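Local coordinates for protein threonine--tRNA ligase catalytic subunit (Aeropyrum pernix, PDB 3A32) that probably activates threonine with ATP and transfers it to tRNA(Thr) as a zinc-binding, homodimeric class II synthetase that lacks an editing domain of its own, at residues I116-R127 with F291-F301. Residues are numbered along the deposited sequence; the frame is centred on the assembly and turned at random.
Sequences ILLFLNEVAKHR and FRLYDVVREEF
Ile116 lays its CG2 methyl over one face of the Phe291 ring, 4.1 Å from the ring centroid and 29° off the normal, which meets the geometry of a CH-pi contact. Its chi1 of -63° sets CG2 opposite the backbone N and beside the carbonyl carbon, over CG of Phe291, while CD1 on the other branch comes within 3.8 Å of Phe291 CD2. Aliphatic and aromatic contacts carry the middle of the interface. Leu293 CD2 touches both Ile116 CG2 and Leu120 CD2, each at 3.8 Å, and Val123 meets Val296 tip to tip, CG1 to CG1 at 3.8 Å. The Phe119 ring slides alongside Leu293 in the reverse direction, and its far end comes near Val296, Val297 and Phe301; Phe134 meets that ring edge-to-face. Val123 CG2 touches the edge of the Phe301 ring.

Both helices belong to the class II catalytic core and run nearly parallel, their short axes 23° apart and 11.7 Å at closest approach. Helix 293-301 also packs on strand 306-316 of the central sheet through Leu293 and Val297. Helix 112-126 begins at the zinc ligand Cys112, and the Ile116 side chain lies about 7 Å from the metal.

Polar contact is confined to the C-terminal end. Arg127 NH1 and Glu300 OE2 form a long salt bridge of 3.8 Å; OE2 sits far off the plane of the guanidinium, so no N-H is aimed at it and only the charges can attract. Glu300 OE1 instead rests against Arg127 CD at 3.4 Å, and Glu300 CG packs on Val123 CG1 at 3.7 Å.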
ATOM      1  N   ILE A 116      -5.288  -7.061 -18.091  1.00  8.02           N
ATOM      2  CA  ILE A 116      -5.572  -7.058 -19.541  1.00  9.61           C
ATOM      3  C   ILE A 116      -6.547  -5.971 -19.971  1.00  9.38           C
ATOM      4  O   ILE A 116      -6.342  -5.369 -21.001  1.00 10.14           O
ATOM      5  CB  ILE A 116      -6.059  -8.415 -20.069  1.00 10.11           C
ATOM      6  CG1 ILE A 116      -4.968  -9.452 -19.879  1.00 12.94           C
ATOM      7  CG2 ILE A 116      -6.466  -8.317 -21.587  1.00  9.06           C
ATOM      8  CD1 ILE A 116      -5.573 -10.822 -19.835  1.00 17.41           C
ATOM      9  N   LEU A 117      -7.595  -5.717 -19.193  1.00  9.15           N
ATOM     10  CA  LEU A 117      -8.459  -4.587 -19.480  1.00  8.45           C
ATOM     11  C   LEU A 117      -7.674  -3.255 -19.484  1.00  8.49           C
ATOM     12  O   LEU A 117      -7.942  -2.356 -20.310  1.00  9.25           O
ATOM     13  CB  LEU A 117      -9.659  -4.533 -18.504  1.00  8.73           C
ATOM     14  CG  LEU A 117     -10.812  -5.573 -18.597  1.00  8.44           C
ATOM     15  CD1 LEU A 117     -11.875  -5.279 -17.533  1.00  4.32           C
ATOM     16  CD2 LEU A 117     -11.511  -5.638 -20.003  1.00  3.78           C
ATOM     17  N   LEU A 118      -6.725  -3.110 -18.560  1.00  7.83           N
ATOM     18  CA  LEU A 118      -5.900  -1.896 -18.481  1.00  6.81           C
ATOM     19  C   LEU A 118      -5.001  -1.763 -19.696  1.00  5.90           C
ATOM     20  O   LEU A 118      -4.809  -0.690 -20.190  1.00  5.58           O
ATOM     21  CB  LEU A 118      -5.010  -1.875 -17.202  1.00  6.51           C
ATOM     22  CG  LEU A 118      -5.742  -1.718 -15.841  1.00  7.04           C
ATOM     23  CD1 LEU A 118      -4.800  -1.597 -14.647  1.00  3.93           C
ATOM     24  CD2 LEU A 118      -6.690  -0.533 -15.885  1.00  2.91           C
ATOM     25  N   PHE A 119      -4.383  -2.847 -20.119  1.00  5.86           N
ATOM     26  CA  PHE A 119      -3.752  -2.888 -21.437  1.00  6.83           C
ATOM     27  C   PHE A 119      -4.732  -2.454 -22.563  1.00  6.64           C
ATOM     28  O   PHE A 119      -4.429  -1.571 -23.348  1.00  6.19           O
ATOM     29  CB  PHE A 119      -3.212  -4.280 -21.740  1.00  6.22           C
ATOM     30  CG  PHE A 119      -2.689  -4.437 -23.166  1.00  8.67           C
ATOM     31  CD1 PHE A 119      -1.470  -3.869 -23.540  1.00  8.82           C
ATOM     32  CD2 PHE A 119      -3.404  -5.183 -24.116  1.00  8.18           C
ATOM     33  CE1 PHE A 119      -0.959  -4.023 -24.864  1.00  9.94           C
ATOM     34  CE2 PHE A 119      -2.915  -5.339 -25.446  1.00  9.60           C
ATOM     35  CZ  PHE A 119      -1.678  -4.748 -25.811  1.00  8.91           C
ATOM     36  N   LEU A 120      -5.911  -3.067 -22.604  1.00  7.10           N
ATOM     37  CA  LEU A 120      -6.885  -2.755 -23.639  1.00  7.93           C
ATOM     38  C   LEU A 120      -7.296  -1.310 -23.617  1.00  8.26           C
ATOM     39  O   LEU A 120      -7.453  -0.717 -24.676  1.00  9.56           O
ATOM     40  CB  LEU A 120      -8.103  -3.686 -23.594  1.00  6.63           C
ATOM     41  CG  LEU A 120      -7.798  -5.123 -24.035  1.00  8.93           C
ATOM     42  CD1 LEU A 120      -8.979  -6.046 -23.788  1.00  5.03           C
ATOM     43  CD2 LEU A 120      -7.268  -5.214 -25.542  1.00  7.61           C
ATOM     44  N   ASN A 121      -7.476  -0.732 -22.435  1.00  8.38           N
ATOM     45  CA  ASN A 121      -7.861   0.690 -22.367  1.00  8.88           C
ATOM     46  C   ASN A 121      -6.767   1.620 -22.946  1.00  8.83           C
ATOM     47  O   ASN A 121      -7.091   2.574 -23.622  1.00  8.38           O
ATOM     48  CB  ASN A 121      -8.245   1.113 -20.934  1.00  8.56           C
ATOM     49  CG  ASN A 121      -8.553   2.591 -20.834  1.00  9.01           C
ATOM     50  OD1 ASN A 121      -9.520   3.087 -21.439  1.00  8.09           O
ATOM     51  ND2 ASN A 121      -7.735   3.314 -20.068  1.00  7.50           N
ATOM     52  N   GLU A 122      -5.490   1.311 -22.674  1.00  8.30           N
ATOM     53  CA  GLU A 122      -4.372   2.126 -23.125  1.00  9.59           C
ATOM     54  C   GLU A 122      -4.181   2.005 -24.625  1.00 10.05           C
ATOM     55  O   GLU A 122      -3.790   2.971 -25.282  1.00  9.53           O
ATOM     56  CB  GLU A 122      -3.060   1.789 -22.381  1.00  7.78           C
ATOM     57  CG  GLU A 122      -3.179   1.908 -20.867  1.00  9.84           C
ATOM     58  CD  GLU A 122      -3.283   3.359 -20.313  1.00 10.80           C
ATOM     59  OE1 GLU A 122      -3.238   4.335 -21.067  1.00 11.39           O
ATOM     60  OE2 GLU A 122      -3.434   3.523 -19.096  1.00 10.36           O
ATOM     61  N   VAL A 123      -4.463   0.818 -25.172  1.00 10.94           N
ATOM     62  CA  VAL A 123      -4.405   0.655 -26.614  1.00 10.38           C
ATOM     63  C   VAL A 123      -5.514   1.486 -27.262  1.00 10.74           C
ATOM     64  O   VAL A 123      -5.276   2.179 -28.247  1.00 11.44           O
ATOM     65  CB  VAL A 123      -4.361  -0.875 -27.025  1.00 11.46           C
ATOM     66  CG1 VAL A 123      -4.549  -1.093 -28.585  1.00  9.43           C
ATOM     67  CG2 VAL A 123      -3.080  -1.476 -26.551  1.00  9.31           C
ATOM     68  N   ALA A 124      -6.723   1.457 -26.711  1.00 11.16           N
ATOM     69  CA  ALA A 124      -7.812   2.242 -27.295  1.00 11.50           C
ATOM     70  C   ALA A 124      -7.478   3.759 -27.333  1.00 12.44           C
ATOM     71  O   ALA A 124      -7.705   4.414 -28.321  1.00 12.67           O
ATOM     72  CB  ALA A 124      -9.117   1.987 -26.568  1.00 11.55           C
ATOM     73  N   LYS A 125      -6.916   4.283 -26.242  1.00 12.93           N
ATOM     74  CA  LYS A 125      -6.537   5.681 -26.092  1.00 12.02           C
ATOM     75  C   LYS A 125      -5.294   6.097 -26.913  1.00 13.35           C
ATOM     76  O   LYS A 125      -5.318   7.151 -27.555  1.00 12.36           O
ATOM     77  CB  LYS A 125      -6.324   5.938 -24.607  1.00 11.51           C
ATOM     78  CG  LYS A 125      -7.660   5.838 -23.812  1.00 11.60           C
ATOM     79  CD  LYS A 125      -7.469   6.066 -22.326  1.00 11.90           C
ATOM     80  CE  LYS A 125      -7.033   7.504 -22.083  1.00 11.94           C
ATOM     81  NZ  LYS A 125      -6.870   7.824 -20.646  1.00 13.68           N
ATOM     82  N   HIS A 126      -4.224   5.266 -26.902  1.00 13.42           N
ATOM     83  CA  HIS A 126      -2.918   5.639 -27.458  1.00 13.71           C
ATOM     84  C   HIS A 126      -2.411   4.763 -28.583  1.00 14.12           C
ATOM     85  O   HIS A 126      -1.458   5.128 -29.248  1.00 14.29           O
ATOM     86  CB  HIS A 126      -1.870   5.798 -26.329  1.00 13.00           C
ATOM     87  CG  HIS A 126      -2.362   6.675 -25.212  1.00 12.71           C
ATOM     88  ND1 HIS A 126      -2.652   8.012 -25.393  1.00  9.49           N
ATOM     89  CD2 HIS A 126      -2.730   6.381 -23.940  1.00 10.62           C
ATOM     90  CE1 HIS A 126      -3.138   8.513 -24.274  1.00  8.94           C
ATOM     91  NE2 HIS A 126      -3.184   7.548 -23.376  1.00 11.06           N
ATOM     92  N   ARG A 127      -3.057   3.622 -28.806  1.00 15.31           N
ATOM     93  CA  ARG A 127      -2.713   2.736 -29.932  1.00 17.34           C
ATOM     94  C   ARG A 127      -1.245   2.364 -29.803  1.00 16.94           C
ATOM     95  O   ARG A 127      -0.772   2.135 -28.675  1.00 16.15           O
ATOM     96  CB  ARG A 127      -3.024   3.396 -31.286  1.00 18.35           C
ATOM     97  CG  ARG A 127      -4.405   4.075 -31.335  1.00 23.69           C
ATOM     98  CD  ARG A 127      -5.157   3.792 -32.631  1.00 35.44           C
ATOM     99  NE  ARG A 127      -6.587   4.117 -32.481  1.00 45.92           N
ATOM    100  CZ  ARG A 127      -7.477   3.434 -31.743  1.00 48.75           C
ATOM    101  NH1 ARG A 127      -7.121   2.351 -31.044  1.00 49.83           N
ATOM    102  NH2 ARG A 127      -8.743   3.842 -31.699  1.00 50.10           N
ATOM    103  N   PHE A 291      -9.286 -12.665 -24.939  1.00 15.83           N
ATOM    104  CA  PHE A 291      -9.354 -11.196 -24.965  1.00 14.94           C
ATOM    105  C   PHE A 291      -8.890 -10.594 -26.295  1.00 15.53           C
ATOM    106  O   PHE A 291      -8.681  -9.393 -26.374  1.00 16.13           O
ATOM    107  CB  PHE A 291      -8.483 -10.617 -23.852  1.00 14.27           C
ATOM    108  CG  PHE A 291      -9.105 -10.727 -22.485  1.00 12.69           C
ATOM    109  CD1 PHE A 291     -10.021  -9.769 -22.045  1.00  9.59           C
ATOM    110  CD2 PHE A 291      -8.807 -11.813 -21.663  1.00 10.79           C
ATOM    111  CE1 PHE A 291     -10.586  -9.870 -20.786  1.00  8.70           C
ATOM    112  CE2 PHE A 291      -9.378 -11.928 -20.412  1.00 10.62           C
ATOM    113  CZ  PHE A 291     -10.268 -10.967 -19.973  1.00  7.43           C
ATOM    114  N   ARG A 292      -8.686 -11.442 -27.309  1.00 15.12           N
ATOM    115  CA  ARG A 292      -8.402 -11.017 -28.657  1.00 15.76           C
ATOM    116  C   ARG A 292      -7.142 -10.167 -28.733  1.00 15.16           C
ATOM    117  O   ARG A 292      -7.072  -9.197 -29.504  1.00 15.65           O
ATOM    118  CB  ARG A 292      -9.646 -10.344 -29.261  1.00 16.43           C
ATOM    119  CG  ARG A 292     -10.797 -11.368 -29.411  1.00 22.42           C
ATOM    120  CD  ARG A 292     -12.149 -10.683 -29.311  1.00 34.21           C
ATOM    121  NE  ARG A 292     -13.316 -11.588 -29.255  1.00 39.21           N
ATOM    122  CZ  ARG A 292     -14.577 -11.178 -29.417  1.00 42.45           C
ATOM    123  NH1 ARG A 292     -14.834  -9.900 -29.666  1.00 43.88           N
ATOM    124  NH2 ARG A 292     -15.587 -12.034 -29.342  1.00 44.85           N
ATOM    125  N   LEU A 293      -6.121 -10.576 -27.974  1.00 14.03           N
ATOM    126  CA  LEU A 293      -4.857  -9.840 -27.902  1.00 13.34           C
ATOM    127  C   LEU A 293      -3.973 -10.015 -29.117  1.00 13.46           C
ATOM    128  O   LEU A 293      -3.232  -9.094 -29.483  1.00 13.14           O
ATOM    129  CB  LEU A 293      -4.083 -10.194 -26.626  1.00 13.47           C
ATOM    130  CG  LEU A 293      -4.871  -9.981 -25.302  1.00 10.97           C
ATOM    131  CD1 LEU A 293      -3.967 -10.211 -24.112  1.00  4.40           C
ATOM    132  CD2 LEU A 293      -5.550  -8.542 -25.289  1.00  9.09           C
ATOM    133  N   TYR A 294      -4.034 -11.211 -29.704  1.00 13.07           N
ATOM    134  CA  TYR A 294      -3.311 -11.539 -30.928  1.00 13.28           C
ATOM    135  C   TYR A 294      -3.810 -10.626 -32.092  1.00 13.10           C
ATOM    136  O   TYR A 294      -3.013 -10.094 -32.827  1.00 10.75           O
ATOM    137  CB  TYR A 294      -3.495 -13.014 -31.289  1.00 12.28           C
ATOM    138  CG  TYR A 294      -2.738 -14.036 -30.461  1.00 11.83           C
ATOM    139  CD1 TYR A 294      -1.478 -13.760 -29.949  1.00 14.00           C
ATOM    140  CD2 TYR A 294      -3.290 -15.295 -30.204  1.00 10.87           C
ATOM    141  CE1 TYR A 294      -0.790 -14.682 -29.210  1.00 13.82           C
ATOM    142  CE2 TYR A 294      -2.600 -16.242 -29.475  1.00  9.28           C
ATOM    143  CZ  TYR A 294      -1.348 -15.928 -28.977  1.00 13.51           C
ATOM    144  OH  TYR A 294      -0.602 -16.850 -28.268  1.00 13.41           O
ATOM    145  N   ASP A 295      -5.134 -10.475 -32.201  1.00 14.16           N
ATOM    146  CA  ASP A 295      -5.791  -9.543 -33.121  1.00 15.55           C
ATOM    147  C   ASP A 295      -5.380  -8.103 -32.862  1.00 15.79           C
ATOM    148  O   ASP A 295      -4.857  -7.440 -33.765  1.00 16.41           O
ATOM    149  CB  ASP A 295      -7.317  -9.714 -33.072  1.00 15.28           C
ATOM    150  CG  ASP A 295      -7.765 -11.045 -33.687  1.00 19.53           C
ATOM    151  OD1 ASP A 295      -7.021 -11.583 -34.542  1.00 20.27           O
ATOM    152  OD2 ASP A 295      -8.838 -11.569 -33.306  1.00 23.78           O
ATOM    153  N   VAL A 296      -5.564  -7.650 -31.622  1.00 15.29           N
ATOM    154  CA  VAL A 296      -5.236  -6.292 -31.219  1.00 15.64           C
ATOM    155  C   VAL A 296      -3.763  -5.929 -31.462  1.00 15.56           C
ATOM    156  O   VAL A 296      -3.456  -4.867 -32.001  1.00 17.09           O
ATOM    157  CB  VAL A 296      -5.698  -6.028 -29.733  1.00 16.12           C
ATOM    158  CG1 VAL A 296      -4.944  -4.868 -29.138  1.00 16.28           C
ATOM    159  CG2 VAL A 296      -7.191  -5.781 -29.700  1.00 15.63           C
ATOM    160  N   VAL A 297      -2.848  -6.814 -31.111  1.00 15.60           N
ATOM    161  CA  VAL A 297      -1.406  -6.572 -31.340  1.00 15.51           C
ATOM    162  C   VAL A 297      -1.026  -6.585 -32.823  1.00 16.84           C
ATOM    163  O   VAL A 297      -0.123  -5.863 -33.265  1.00 16.31           O
ATOM    164  CB  VAL A 297      -0.544  -7.583 -30.518  1.00 14.83           C
ATOM    165  CG1 VAL A 297       0.932  -7.492 -30.851  1.00 10.51           C
ATOM    166  CG2 VAL A 297      -0.774  -7.346 -29.034  1.00 14.63           C
ATOM    167  N   ARG A 298      -1.701  -7.436 -33.587  1.00 19.19           N
ATOM    168  CA  ARG A 298      -1.421  -7.574 -35.014  1.00 21.59           C
ATOM    169  C   ARG A 298      -1.893  -6.306 -35.707  1.00 21.37           C
ATOM    170  O   ARG A 298      -1.113  -5.665 -36.419  1.00 23.02           O
ATOM    171  CB  ARG A 298      -2.084  -8.843 -35.610  1.00 20.93           C
ATOM    172  CG  ARG A 298      -1.683  -9.117 -37.058  1.00 24.14           C
ATOM    173  CD  ARG A 298      -2.631 -10.094 -37.802  1.00 26.20           C
ATOM    174  NE  ARG A 298      -4.063  -9.811 -37.624  1.00 32.44           N
ATOM    175  CZ  ARG A 298      -4.896 -10.532 -36.863  1.00 34.62           C
ATOM    176  NH1 ARG A 298      -4.454 -11.609 -36.173  1.00 31.89           N
ATOM    177  NH2 ARG A 298      -6.183 -10.164 -36.794  1.00 34.69           N
ATOM    178  N   GLU A 299      -3.155  -5.939 -35.483  1.00 21.64           N
ATOM    179  CA  GLU A 299      -3.736  -4.736 -36.071  1.00 22.34           C
ATOM    180  C   GLU A 299      -3.068  -3.422 -35.671  1.00 21.51           C
ATOM    181  O   GLU A 299      -2.691  -2.655 -36.541  1.00 22.36           O
ATOM    182  CB  GLU A 299      -5.232  -4.683 -35.812  1.00 22.52           C
ATOM    183  CG  GLU A 299      -5.965  -5.812 -36.531  1.00 28.10           C
ATOM    184  CD  GLU A 299      -7.341  -6.127 -35.951  1.00 34.76           C
ATOM    185  OE1 GLU A 299      -7.832  -5.383 -35.058  1.00 40.28           O
ATOM    186  OE2 GLU A 299      -7.939  -7.141 -36.385  1.00 38.26           O
ATOM    187  N   GLU A 300      -2.880  -3.189 -34.375  1.00 20.75           N
ATOM    188  CA  GLU A 300      -2.319  -1.930 -33.866  1.00 19.03           C
ATOM    189  C   GLU A 300      -0.801  -1.849 -33.905  1.00 18.17           C
ATOM    190  O   GLU A 300      -0.251  -0.773 -34.116  1.00 17.23           O
ATOM    191  CB  GLU A 300      -2.788  -1.663 -32.435  1.00 19.41           C
ATOM    192  CG  GLU A 300      -4.304  -1.595 -32.232  1.00 20.30           C
ATOM    193  CD  GLU A 300      -4.975  -0.463 -33.019  1.00 25.06           C
ATOM    194  OE1 GLU A 300      -4.318   0.553 -33.342  1.00 27.07           O
ATOM    195  OE2 GLU A 300      -6.177  -0.592 -33.325  1.00 28.39           O
ATOM    196  N   PHE A 301      -0.102  -2.961 -33.683  1.00 17.72           N
ATOM    197  CA  PHE A 301       1.363  -2.900 -33.648  1.00 17.24           C
ATOM    198  C   PHE A 301       2.043  -3.569 -34.843  1.00 17.65           C
ATOM    199  O   PHE A 301       3.259  -3.435 -35.016  1.00 17.64           O
ATOM    200  CB  PHE A 301       1.933  -3.456 -32.330  1.00 16.97           C
ATOM    201  CG  PHE A 301       1.395  -2.803 -31.107  1.00 15.14           C
ATOM    202  CD1 PHE A 301       2.151  -1.874 -30.425  1.00 16.02           C
ATOM    203  CD2 PHE A 301       0.140  -3.144 -30.608  1.00 15.52           C
ATOM    204  CE1 PHE A 301       1.646  -1.245 -29.263  1.00 14.91           C
ATOM    205  CE2 PHE A 301      -0.371  -2.541 -29.437  1.00 15.18           C
ATOM    206  CZ  PHE A 301       0.378  -1.592 -28.776  1.00 14.98           C
TER